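Local coordinates for protein probable AP endonuclease (African swine fever virus, PDB 6KI3) that probably cleaves DNA on the 5' side of abasic sites during repair, using a cluster of three zinc ions, and also trims mismatched 3' ends as an exonuclease, at residues H83-Y86 with L87-P90; V98-F101 with I102-L106; I195-Y198 with N199-G202. All coordinates share one frame; numbering follows the deposited sequence.

Contact 1 of 3, residues H83-Y86 with L87-P90. With ZN (zinc ion), chain K; nucleotides of chain D; nucleotides of chain B; nucleotides of chain C.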
ATOM      1  N   HIS A  83      -0.384  -7.614  -0.152  1.00 26.16           N
ATOM      2  CA  HIS A  83      -1.036  -7.080  -1.338  1.00 24.61           C
ATOM      3  C   HIS A  83      -1.768  -8.214  -2.041  1.00 26.75           C
ATOM      4  O   HIS A  83      -1.185  -9.273  -2.296  1.00 25.11           O
ATOM      5  CB  HIS A  83      -0.023  -6.429  -2.280  1.00 25.81           C
ATOM      6  CG  HIS A  83      -0.646  -5.558  -3.327  1.00 27.21           C
ATOM      7  ND1 HIS A  83      -1.594  -6.021  -4.215  1.00 28.02           N
ATOM      8  CD2 HIS A  83      -0.456  -4.251  -3.630  1.00 27.19           C
ATOM      9  CE1 HIS A  83      -1.961  -5.038  -5.017  1.00 26.11           C
ATOM     10  NE2 HIS A  83      -1.285  -3.953  -4.683  1.00 27.55           N
ATOM     11  N   GLY A  84      -3.048  -7.999  -2.329  1.00 27.07           N
ATOM     12  CA  GLY A  84      -3.822  -9.010  -3.013  1.00 29.18           C
ATOM     13  C   GLY A  84      -3.369  -9.203  -4.446  1.00 29.47           C
ATOM     14  O   GLY A  84      -2.664  -8.378  -5.030  1.00 27.24           O
ATOM     15  N   THR A  85      -3.779 -10.331  -5.019  1.00 27.87           N
ATOM     16  CA  THR A  85      -3.482 -10.589  -6.417  1.00 32.73           C
ATOM     17  C   THR A  85      -4.253  -9.620  -7.306  1.00 37.09           C
ATOM     18  O   THR A  85      -5.215  -8.972  -6.883  1.00 31.68           O
ATOM     19  CB  THR A  85      -3.839 -12.027  -6.794  1.00 33.65           C
ATOM     20  OG1 THR A  85      -5.263 -12.151  -6.903  1.00 34.01           O
ATOM     21  CG2 THR A  85      -3.335 -12.994  -5.737  1.00 36.12           C
ATOM     22  N   TYR A  86      -3.816  -9.524  -8.561  1.00 34.61           N
ATOM     23  CA  TYR A  86      -4.513  -8.677  -9.518  1.00 33.85           C
ATOM     24  C   TYR A  86      -5.854  -9.261  -9.943  1.00 34.27           C
ATOM     25  O   TYR A  86      -6.640  -8.556 -10.585  1.00 37.34           O
ATOM     26  CB  TYR A  86      -3.626  -8.437 -10.742  1.00 38.52           C
ATOM     27  CG  TYR A  86      -2.311  -7.771 -10.404  1.00 36.18           C
ATOM     28  CD1 TYR A  86      -2.221  -6.868  -9.353  1.00 34.39           C
ATOM     29  CD2 TYR A  86      -1.158  -8.054 -11.124  1.00 33.33           C
ATOM     30  CE1 TYR A  86      -1.026  -6.259  -9.033  1.00 34.61           C
ATOM     31  CE2 TYR A  86       0.045  -7.448 -10.812  1.00 32.21           C
ATOM     32  CZ  TYR A  86       0.104  -6.551  -9.765  1.00 33.53           C
ATOM     33  OH  TYR A  86       1.295  -5.942  -9.442  1.00 32.87           O
ATOM     34  N   LEU A  87      -6.132 -10.515  -9.596  1.00 36.48           N
ATOM     35  CA  LEU A  87      -7.399 -11.158  -9.914  1.00 40.82           C
ATOM     36  C   LEU A  87      -8.430 -11.010  -8.804  1.00 39.43           C
ATOM     37  O   LEU A  87      -9.536 -11.546  -8.930  1.00 43.55           O
ATOM     38  CB  LEU A  87      -7.184 -12.650 -10.202  1.00 42.65           C
ATOM     39  CG  LEU A  87      -5.897 -13.092 -10.902  1.00 43.76           C
ATOM     40  CD1 LEU A  87      -5.872 -14.605 -11.056  1.00 42.53           C
ATOM     41  CD2 LEU A  87      -5.742 -12.417 -12.249  1.00 41.26           C
ATOM     42  N   ASP A  88      -8.096 -10.305  -7.721  1.00 40.44           N
ATOM     43  CA  ASP A  88      -8.995 -10.156  -6.576  1.00 43.11           C
ATOM     44  C   ASP A  88      -9.972  -9.008  -6.835  1.00 41.10           C
ATOM     45  O   ASP A  88      -9.934  -7.948  -6.208  1.00 39.71           O
ATOM     46  CB  ASP A  88      -8.197  -9.934  -5.299  1.00 40.58           C
ATOM     47  CG  ASP A  88      -7.403 -11.157  -4.885  1.00 42.42           C
ATOM     48  OD1 ASP A  88      -7.779 -12.278  -5.289  1.00 49.17           O
ATOM     49  OD2 ASP A  88      -6.406 -10.998  -4.150  1.00 42.45           O
ATOM     50  N   VAL A  89     -10.871  -9.245  -7.786  1.00 39.64           N
ATOM     51  CA  VAL A  89     -11.901  -8.273  -8.142  1.00 44.34           C
ATOM     52  C   VAL A  89     -13.244  -8.810  -7.659  1.00 47.08           C
ATOM     53  O   VAL A  89     -13.914  -9.551  -8.391  1.00 50.66           O
ATOM     54  CB  VAL A  89     -11.913  -8.002  -9.655  1.00 48.10           C
ATOM     55  CG1 VAL A  89     -12.756  -6.778  -9.969  1.00 46.06           C
ATOM     56  CG2 VAL A  89     -10.491  -7.830 -10.174  1.00 41.03           C
ATOM     57  N   PRO A  90     -13.677  -8.463  -6.442  1.00 48.15           N
ATOM     58  CA  PRO A  90     -14.895  -9.080  -5.892  1.00 49.87           C
ATOM     59  C   PRO A  90     -16.173  -8.658  -6.595  1.00 53.40           C
ATOM     60  O   PRO A  90     -17.203  -9.318  -6.412  1.00 52.61           O
ATOM     61  CB  PRO A  90     -14.898  -8.619  -4.425  1.00 47.50           C
ATOM     62  CG  PRO A  90     -13.535  -8.030  -4.179  1.00 48.62           C
ATOM     63  CD  PRO A  90     -13.058  -7.523  -5.496  1.00 45.16           C
TER
HETATM   64 ZN    ZN K 303      -1.531  -1.944  -5.449  1.00 26.00          ZN
ATOM     65  P    DG D  10      -9.774 -13.332 -15.382  1.00 50.44           P
ATOM     66  OP1  DG D  10     -11.140 -12.911 -15.765  1.00 57.22           O
ATOM     67  OP2  DG D  10      -8.719 -13.439 -16.414  1.00 48.14           O
ATOM     68  O5'  DG D  10      -9.241 -12.354 -14.236  1.00 47.41           O
ATOM     69  C5'  DG D  10     -10.063 -12.064 -13.114  1.00 47.02           C
ATOM     70  C4'  DG D  10     -10.189 -10.565 -12.908  1.00 45.04           C
ATOM     71  O4'  DG D  10      -8.873  -9.987 -12.723  1.00 46.07           O
ATOM     72  C3'  DG D  10     -10.820  -9.799 -14.062  1.00 42.53           C
ATOM     73  O3'  DG D  10     -11.542  -8.687 -13.556  1.00 50.70           O
ATOM     74  C2'  DG D  10      -9.609  -9.360 -14.881  1.00 40.62           C
ATOM     75  C1'  DG D  10      -8.561  -9.119 -13.798  1.00 45.62           C
ATOM     76  N9   DG D  10      -7.196  -9.408 -14.230  1.00 44.56           N
ATOM     77  C8   DG D  10      -6.746 -10.550 -14.847  1.00 44.89           C
ATOM     78  N7   DG D  10      -5.469 -10.531 -15.108  1.00 43.49           N
ATOM     79  C5   DG D  10      -5.042  -9.298 -14.634  1.00 40.99           C
ATOM     80  C6   DG D  10      -3.753  -8.715 -14.640  1.00 36.03           C
ATOM     81  O6   DG D  10      -2.697  -9.189 -15.081  1.00 36.54           O
ATOM     82  N1   DG D  10      -3.757  -7.449 -14.059  1.00 39.11           N
ATOM     83  C2   DG D  10      -4.868  -6.826 -13.539  1.00 38.61           C
ATOM     84  N2   DG D  10      -4.675  -5.605 -13.020  1.00 36.01           N
ATOM     85  N3   DG D  10      -6.081  -7.362 -13.525  1.00 39.95           N
ATOM     86  C4   DG D  10      -6.093  -8.595 -14.087  1.00 40.99           C
TER
ATOM     87  P    DC B   9       5.221  -1.769 -14.709  1.00 41.29           P
ATOM     88  OP1  DC B   9       5.876  -0.588 -14.196  1.00 37.06           O
ATOM     89  OP2  DC B   9       5.980  -2.985 -14.876  1.00 42.28           O
ATOM     90  O5'  DC B   9       3.991  -2.045 -13.767  1.00 36.21           O
ATOM     91  C5'  DC B   9       3.157  -0.960 -13.417  1.00 37.55           C
ATOM     92  C4'  DC B   9       1.957  -1.421 -12.633  1.00 36.14           C
ATOM     93  O4'  DC B   9       1.100  -2.201 -13.472  1.00 38.39           O
ATOM     94  C3'  DC B   9       2.250  -2.312 -11.441  1.00 37.43           C
ATOM     95  O3'  DC B   9       2.382  -1.492 -10.293  1.00 31.11           O
ATOM     96  C2'  DC B   9       0.983  -3.133 -11.318  1.00 36.52           C
ATOM     97  C1'  DC B   9       0.294  -3.020 -12.672  1.00 35.61           C
ATOM     98  N1   DC B   9       0.169  -4.297 -13.348  1.00 35.63           N
ATOM     99  C2   DC B   9      -1.072  -4.922 -13.404  1.00 36.81           C
ATOM    100  O2   DC B   9      -2.043  -4.364 -12.896  1.00 38.43           O
ATOM    101  N3   DC B   9      -1.187  -6.102 -14.039  1.00 35.51           N
ATOM    102  C4   DC B   9      -0.113  -6.673 -14.579  1.00 36.64           C
ATOM    103  N4   DC B   9      -0.266  -7.849 -15.166  1.00 38.03           N
ATOM    104  C5   DC B   9       1.167  -6.060 -14.532  1.00 37.92           C
ATOM    105  C6   DC B   9       1.264  -4.888 -13.906  1.00 36.74           C
TER
ATOM    106  P    DC C   2       4.734  -5.660  -9.565  1.00 38.81           P
ATOM    107  OP1  DC C   2       5.887  -5.398 -10.454  1.00 34.27           O
ATOM    108  OP2  DC C   2       3.369  -5.267  -9.981  1.00 40.32           O
ATOM    109  O5'  DC C   2       4.699  -7.217  -9.212  1.00 34.77           O
ATOM    110  C5'  DC C   2       5.892  -7.886  -8.835  1.00 29.36           C
ATOM    111  C4'  DC C   2       5.576  -9.265  -8.289  1.00 35.15           C
ATOM    112  O4'  DC C   2       5.006 -10.086  -9.342  1.00 27.90           O
ATOM    113  C3'  DC C   2       6.771 -10.041  -7.755  1.00 31.23           C
ATOM    114  O3'  DC C   2       6.349 -10.859  -6.673  1.00 33.48           O
ATOM    115  C2'  DC C   2       7.198 -10.869  -8.966  1.00 33.01           C
ATOM    116  C1'  DC C   2       5.857 -11.181  -9.622  1.00 32.90           C
ATOM    117  N1   DC C   2       5.938 -11.336 -11.102  1.00 33.30           N
ATOM    118  C2   DC C   2       5.141 -12.290 -11.745  1.00 31.96           C
ATOM    119  O2   DC C   2       4.383 -12.997 -11.069  1.00 33.07           O
ATOM    120  N3   DC C   2       5.223 -12.413 -13.093  1.00 33.21           N
ATOM    121  C4   DC C   2       6.052 -11.631 -13.785  1.00 36.05           C
ATOM    122  N4   DC C   2       6.098 -11.789 -15.113  1.00 34.16           N
ATOM    123  C5   DC C   2       6.871 -10.651 -13.149  1.00 31.82           C
ATOM    124  C6   DC C   2       6.782 -10.539 -11.820  1.00 32.49           C
TER

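Contact 2 of 3, residues V98-F101 with I102-L106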
ATOM      1  N   VAL A  98     -13.484 -15.877  -7.460  1.00 58.24           N
ATOM      2  CA  VAL A  98     -12.600 -14.784  -7.074  1.00 55.19           C
ATOM      3  C   VAL A  98     -12.766 -14.444  -5.599  1.00 52.91           C
ATOM      4  O   VAL A  98     -11.782 -14.321  -4.861  1.00 51.48           O
ATOM      5  CB  VAL A  98     -12.859 -13.558  -7.969  1.00 56.85           C
ATOM      6  CG1 VAL A  98     -12.210 -12.320  -7.375  1.00 53.59           C
ATOM      7  CG2 VAL A  98     -12.348 -13.816  -9.379  1.00 53.19           C
ATOM      8  N   THR A  99     -14.012 -14.280  -5.148  1.00 51.67           N
ATOM      9  CA  THR A  99     -14.252 -13.900  -3.759  1.00 53.20           C
ATOM     10  C   THR A  99     -13.810 -15.001  -2.801  1.00 51.24           C
ATOM     11  O   THR A  99     -13.283 -14.715  -1.718  1.00 48.41           O
ATOM     12  CB  THR A  99     -15.730 -13.558  -3.560  1.00 55.58           C
ATOM     13  OG1 THR A  99     -16.005 -12.285  -4.158  1.00 63.20           O
ATOM     14  CG2 THR A  99     -16.090 -13.502  -2.080  1.00 46.01           C
ATOM     15  N   HIS A 100     -13.995 -16.265  -3.188  1.00 53.07           N
ATOM     16  CA  HIS A 100     -13.545 -17.361  -2.338  1.00 53.65           C
ATOM     17  C   HIS A 100     -12.031 -17.340  -2.165  1.00 50.20           C
ATOM     18  O   HIS A 100     -11.519 -17.656  -1.085  1.00 45.23           O
ATOM     19  CB  HIS A 100     -13.999 -18.700  -2.915  1.00 60.65           C
ATOM     20  CG  HIS A 100     -13.475 -19.880  -2.162  1.00 57.45           C
ATOM     21  ND1 HIS A 100     -12.324 -20.542  -2.529  1.00 58.51           N
ATOM     22  CD2 HIS A 100     -13.934 -20.508  -1.053  1.00 58.45           C
ATOM     23  CE1 HIS A 100     -12.099 -21.530  -1.682  1.00 55.19           C
ATOM     24  NE2 HIS A 100     -13.063 -21.532  -0.778  1.00 59.26           N
ATOM     25  N   PHE A 101     -11.298 -16.966  -3.217  1.00 51.03           N
ATOM     26  CA  PHE A 101      -9.844 -16.895  -3.116  1.00 49.83           C
ATOM     27  C   PHE A 101      -9.410 -15.793  -2.156  1.00 47.19           C
ATOM     28  O   PHE A 101      -8.458 -15.973  -1.386  1.00 44.78           O
ATOM     29  CB  PHE A 101      -9.232 -16.675  -4.498  1.00 45.85           C
ATOM     30  CG  PHE A 101      -7.734 -16.778  -4.518  1.00 48.00           C
ATOM     31  CD1 PHE A 101      -7.115 -18.014  -4.583  1.00 47.64           C
ATOM     32  CD2 PHE A 101      -6.947 -15.639  -4.470  1.00 44.24           C
ATOM     33  CE1 PHE A 101      -5.737 -18.114  -4.598  1.00 44.65           C
ATOM     34  CE2 PHE A 101      -5.569 -15.733  -4.486  1.00 41.50           C
ATOM     35  CZ  PHE A 101      -4.964 -16.973  -4.552  1.00 41.64           C
ATOM     36  N   ILE A 102     -10.094 -14.646  -2.189  1.00 46.57           N
ATOM     37  CA  ILE A 102      -9.821 -13.584  -1.224  1.00 43.13           C
ATOM     38  C   ILE A 102     -10.079 -14.073   0.193  1.00 40.96           C
ATOM     39  O   ILE A 102      -9.382 -13.676   1.135  1.00 39.21           O
ATOM     40  CB  ILE A 102     -10.666 -12.337  -1.556  1.00 42.74           C
ATOM     41  CG1 ILE A 102     -10.335 -11.828  -2.959  1.00 41.34           C
ATOM     42  CG2 ILE A 102     -10.445 -11.238  -0.523  1.00 36.60           C
ATOM     43  CD1 ILE A 102     -11.182 -10.658  -3.391  1.00 44.83           C
ATOM     44  N   GLN A 103     -11.068 -14.953   0.368  1.00 42.74           N
ATOM     45  CA  GLN A 103     -11.362 -15.481   1.694  1.00 45.53           C
ATOM     46  C   GLN A 103     -10.209 -16.314   2.236  1.00 41.46           C
ATOM     47  O   GLN A 103      -9.955 -16.302   3.447  1.00 37.64           O
ATOM     48  CB  GLN A 103     -12.646 -16.308   1.657  1.00 46.22           C
ATOM     49  CG  GLN A 103     -13.289 -16.496   3.018  1.00 47.64           C
ATOM     50  CD  GLN A 103     -13.714 -15.181   3.642  1.00 45.92           C
ATOM     51  OE1 GLN A 103     -14.138 -14.259   2.946  1.00 48.80           O
ATOM     52  NE2 GLN A 103     -13.599 -15.087   4.962  1.00 52.05           N
ATOM     53  N   GLN A 104      -9.506 -17.002   1.349  1.00 41.62           N
ATOM     54  CA  GLN A 104      -8.341 -17.774   1.722  1.00 39.96           C
ATOM     55  C   GLN A 104      -7.200 -16.895   2.191  1.00 37.05           C
ATOM     56  O   GLN A 104      -6.604 -17.164   3.176  1.00 35.47           O
ATOM     57  CB  GLN A 104      -7.869 -18.644   0.570  1.00 44.25           C
ATOM     58  CG  GLN A 104      -8.955 -19.447  -0.082  1.00 48.77           C
ATOM     59  CD  GLN A 104      -8.474 -20.297  -1.219  1.00 55.07           C
ATOM     60  OE1 GLN A 104      -9.104 -20.350  -2.263  1.00 65.89           O
ATOM     61  NE2 GLN A 104      -7.361 -20.984  -1.024  1.00 54.41           N
ATOM     62  N   GLU A 105      -6.946 -15.820   1.472  1.00 36.64           N
ATOM     63  CA  GLU A 105      -5.882 -14.881   1.814  1.00 31.48           C
ATOM     64  C   GLU A 105      -6.145 -14.215   3.159  1.00 32.46           C
ATOM     65  O   GLU A 105      -5.246 -14.115   4.002  1.00 32.97           O
ATOM     66  CB  GLU A 105      -5.738 -13.831   0.712  1.00 32.24           C
ATOM     67  CG  GLU A 105      -5.083 -14.341  -0.560  1.00 33.18           C
ATOM     68  CD  GLU A 105      -5.130 -13.324  -1.682  1.00 37.06           C
ATOM     69  OE1 GLU A 105      -6.231 -13.087  -2.223  1.00 41.57           O
ATOM     70  OE2 GLU A 105      -4.070 -12.753  -2.017  1.00 35.51           O
ATOM     71  N   LEU A 106      -7.379 -13.755   3.378  1.00 33.40           N
ATOM     72  CA  LEU A 106      -7.714 -13.114   4.645  1.00 32.45           C
ATOM     73  C   LEU A 106      -7.516 -14.067   5.816  1.00 35.04           C
ATOM     74  O   LEU A 106      -7.006 -13.668   6.871  1.00 34.56           O
ATOM     75  CB  LEU A 106      -9.153 -12.600   4.607  1.00 33.64           C
ATOM     76  CG  LEU A 106      -9.435 -11.471   3.614  1.00 37.86           C
ATOM     77  CD1 LEU A 106     -10.925 -11.188   3.539  1.00 37.50           C
ATOM     78  CD2 LEU A 106      -8.671 -10.215   4.000  1.00 33.89           C
TER

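Contact 3 of 3, residues I195-Y198 with N199-G202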
ATOM      1  N   ILE A 195      -0.403  16.906  -6.511  1.00 38.33           N
ATOM      2  CA  ILE A 195       0.060  16.874  -5.128  1.00 38.35           C
ATOM      3  C   ILE A 195       1.536  17.249  -5.086  1.00 38.56           C
ATOM      4  O   ILE A 195       2.275  16.807  -4.200  1.00 38.00           O
ATOM      5  CB  ILE A 195      -0.176  15.493  -4.492  1.00 37.02           C
ATOM      6  CG1 ILE A 195       0.438  14.396  -5.365  1.00 36.94           C
ATOM      7  CG2 ILE A 195      -1.663  15.248  -4.281  1.00 35.48           C
ATOM      8  CD1 ILE A 195       0.352  13.009  -4.766  1.00 37.36           C
ATOM      9  N   SER A 196       1.970  18.076  -6.040  1.00 39.25           N
ATOM     10  CA  SER A 196       3.392  18.378  -6.170  1.00 39.41           C
ATOM     11  C   SER A 196       3.875  19.295  -5.053  1.00 40.46           C
ATOM     12  O   SER A 196       4.914  19.038  -4.432  1.00 40.62           O
ATOM     13  CB  SER A 196       3.670  19.000  -7.538  1.00 36.05           C
ATOM     14  OG  SER A 196       3.459  18.060  -8.576  1.00 44.45           O
ATOM     15  N   SER A 197       3.144  20.370  -4.782  1.00 40.48           N
ATOM     16  CA  SER A 197       3.573  21.337  -3.785  1.00 41.62           C
ATOM     17  C   SER A 197       3.002  20.999  -2.413  1.00 39.45           C
ATOM     18  O   SER A 197       2.075  20.195  -2.275  1.00 39.37           O
ATOM     19  CB  SER A 197       3.156  22.751  -4.183  1.00 39.62           C
ATOM     20  OG  SER A 197       1.797  22.992  -3.868  1.00 40.88           O
ATOM     21  N   TYR A 198       3.575  21.638  -1.388  1.00 40.75           N
ATOM     22  CA  TYR A 198       3.103  21.441  -0.021  1.00 45.73           C
ATOM     23  C   TYR A 198       1.633  21.816   0.115  1.00 45.95           C
ATOM     24  O   TYR A 198       0.857  21.096   0.755  1.00 45.69           O
ATOM     25  CB  TYR A 198       3.961  22.261   0.947  1.00 43.12           C
ATOM     26  CG  TYR A 198       3.640  22.045   2.411  1.00 45.86           C
ATOM     27  CD1 TYR A 198       2.613  22.746   3.032  1.00 47.49           C
ATOM     28  CD2 TYR A 198       4.374  21.147   3.177  1.00 46.23           C
ATOM     29  CE1 TYR A 198       2.320  22.552   4.368  1.00 49.79           C
ATOM     30  CE2 TYR A 198       4.088  20.947   4.516  1.00 44.83           C
ATOM     31  CZ  TYR A 198       3.060  21.654   5.105  1.00 50.10           C
ATOM     32  OH  TYR A 198       2.770  21.461   6.437  1.00 50.14           O
ATOM     33  N   ASN A 199       1.232  22.942  -0.480  1.00 43.65           N
ATOM     34  CA  ASN A 199      -0.156  23.380  -0.377  1.00 43.77           C
ATOM     35  C   ASN A 199      -1.086  22.460  -1.160  1.00 45.02           C
ATOM     36  O   ASN A 199      -2.217  22.203  -0.730  1.00 43.76           O
ATOM     37  CB  ASN A 199      -0.285  24.823  -0.866  1.00 51.54           C
ATOM     38  CG  ASN A 199      -1.616  25.448  -0.496  1.00 55.06           C
ATOM     39  OD1 ASN A 199      -1.817  25.882   0.638  1.00 58.39           O
ATOM     40  ND2 ASN A 199      -2.533  25.502  -1.455  1.00 50.64           N
ATOM     41  N   ASP A 200      -0.627  21.956  -2.309  1.00 42.22           N
ATOM     42  CA  ASP A 200      -1.449  21.042  -3.099  1.00 42.20           C
ATOM     43  C   ASP A 200      -1.776  19.778  -2.315  1.00 43.17           C
ATOM     44  O   ASP A 200      -2.912  19.290  -2.352  1.00 39.14           O
ATOM     45  CB  ASP A 200      -0.741  20.693  -4.408  1.00 42.77           C
ATOM     46  CG  ASP A 200      -0.598  21.885  -5.336  1.00 45.94           C
ATOM     47  OD1 ASP A 200      -1.397  22.839  -5.216  1.00 50.51           O
ATOM     48  OD2 ASP A 200       0.315  21.866  -6.189  1.00 42.42           O
ATOM     49  N   ALA A 201      -0.792  19.232  -1.599  1.00 40.95           N
ATOM     50  CA  ALA A 201      -1.041  18.065  -0.760  1.00 39.99           C
ATOM     51  C   ALA A 201      -1.787  18.441   0.513  1.00 41.62           C
ATOM     52  O   ALA A 201      -2.666  17.696   0.962  1.00 40.56           O
ATOM     53  CB  ALA A 201       0.278  17.372  -0.418  1.00 39.11           C
ATOM     54  N   GLY A 202      -1.452  19.591   1.102  1.00 41.66           N
ATOM     55  CA  GLY A 202      -2.103  19.999   2.337  1.00 39.03           C
ATOM     56  C   GLY A 202      -3.596  20.202   2.177  1.00 40.10           C
ATOM     57  O   GLY A 202      -4.379  19.848   3.063  1.00 39.30           O
TER

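Contact 1 of 3, residues H83-Y86 with L87-P90
Thr85 and Asp88 pin together a type I beta turn in the loop that follows strand 79-83, a short-range contact between neighbours along the chain, buried between the active-site end of the barrel and the bound DNA. The turn is closed by the backbone: Asp88 N donates to Thr85 O at 3.3 Å, reaching it from well above the carbonyl plane. The Asp88 side chain then folds back to the start of the turn, where OD2 receives a weak hydrogen bond from Thr85 N at 2.8 Å, bent to 126°. Thr85 OG1, held between its own backbone N and carbonyl carbon (chi1 75°), points into the turn and accepts from Leu87 N at 3.3 Å. The same hydroxyl lies 3.0 Å from Asp88 OD1, the two side chains crossing at about a right angle. Behind them, helix 96-112 supplies Phe101 against both residues.

The turn and the residue after it bring Tyr86, Leu87 and Val89 to the DNA. The Tyr86 ring has the base of DC9 of chain B over one face, offset toward the rim. On DG10 of chain D, Tyr86 CB packs against the base, Leu87 CD2 comes within 3.4 Å of C8, and Val89 CG2 meets the sugar, 3.6 Å from O3'. At the end of the strand, just before the turn, His83 binds zinc through NE2 at 2.2 Å. Its ND1 donates to Gly84 O at 2.7 Å, nearly in the ring plane and on a carbonyl lone pair; together with the zinc at NE2, this bond holds the ring's rotation. His120, Glu147 and a DNA phosphate share this zinc, and strand end and turn thus set a metal ligand beside DNA-contacting residues, as in an endonuclease IV-type TIM barrel.

Contact 2 of 3, residues V98-F101 with I102-L106
Phe101 and Glu105, one turn apart on helix 96-112, meet along its buried flank, while His100 and Gln104 make the equivalent step nearer to solvent. The backbone bonds are those of a regular alpha-helix: Ile102 N donates to Val98 O at 3.2 Å, and the next three amides, of Gln103, Gln104 and Glu105, reach the carbonyls of Thr99, His100 and Phe101 in the same i to i+4 pattern. Phe101 O is shared, because Gln104 N adds a weak, strongly bent bond to the one from Glu105.

Among the side chains, the carboxylate of Glu105 lies against the Phe101 ring, with OE1 3.5 Å from both CD2 and CE2 and the two planes inclined by 51°. OE1 also lies close to Asp88 OD2. Phe101 extends anti to its own N (chi1 -172°), which swings the ring out from the helix, where the Glu105 chain, running back along the helix, reaches it. Gln104 OE1 approaches the other ortho carbon, CD1, at 3.8 Å, and the two oxygens come to the ring from the same side of its plane.

The helix is the crossover of a beta-alpha-beta unit of the TIM barrel, linking strand 79-83 to strand 116-120, and its inner face rests on that second strand. There the packing is apolar: Ile102 sets CD1 4.4 Å from Val98 CG1 and lies on Leu117 and Leu119, with Leu106 also on Leu117.

The outer face is more polar. Gln104 OE1 stands 3.2 Å from His100 ND1, but the angle is too poor for a hydrogen bond, and the amide and imidazole planes are 56° apart. Gln103 touches the preceding turn through CB, 3.3 Å from His100 O, then bends at chi2 and hydrogen-bonds through NE2 to Lys137 O.

Contact 3 of 3, residues I195-Y198 with N199-G202
Ser197 and Asp200 form a capping box at the start of helix 198-209, one of the outer helices of the TIM barrel, with the serine in the N-cap position. The close part of the contact is this polar ring. Asp200 N donates to Ser197 OG at 3.1 Å along a nearly straight line of 160°, giving an acceptor to an amide that has no preceding helical turn to supply a carbonyl. The hydroxyl can reach it because a chi1 of 80° tucks OG back over the serine's backbone. In return Asp200 OD2 receives a long, weak hydrogen bond from Ser197 N at 3.5 Å. The aspartate's negative charge beside the helix N terminus probably gains from the helix dipole. The first regular helical bonds follow directly, Ala201 N to Ser197 O at 3.1 Å and Gly202 N to Tyr198 O at 2.8 Å.

Carbon contacts across the segments are few, and the apolar packing is with neighbouring helices. Ile195 sets CA 4.0 Å from Asp200 CB, while its side chain points away to helix 185-190, where it touches Thr185 and Ile188. Ala201, with CB 3.8 Å from Ser197 O, packs on Cys261 and Phe262 of helix 258-269. Tyr198 leans on that helix too, and its hydroxyl is hydrogen-bonded to Glu264.

The opposite character belongs to Asn199, an exposed residue that touches the other segment largely through its CB and backbone. Its amide leads away from the cap, and its nearest side-chain approach to the serine is CB to Ser197 OG, at 4.1 Å.

In the fold
From the N terminus, the chain leaves strand 79-83 through contact 1, which closes a beta turn at the start of the loop to helix 96-112, beside the zinc site and the DNA. Contact 2 lies on that helix, before the chain returns to the barrel as strand 116-120. These two follow in series yet touch in space: Asp88 OD2 lies 2.8 Å from Glu105 OE1, two acid oxygens so close that a proton may be shared between them, and Val98 CG1 packs under the loop, 3.2 Å from Leu87 O. Contact 3 comes much later, starting helix 198-209 across the barrel, with its centre about 31 Å from that of contact 1. None nests within or crosses another.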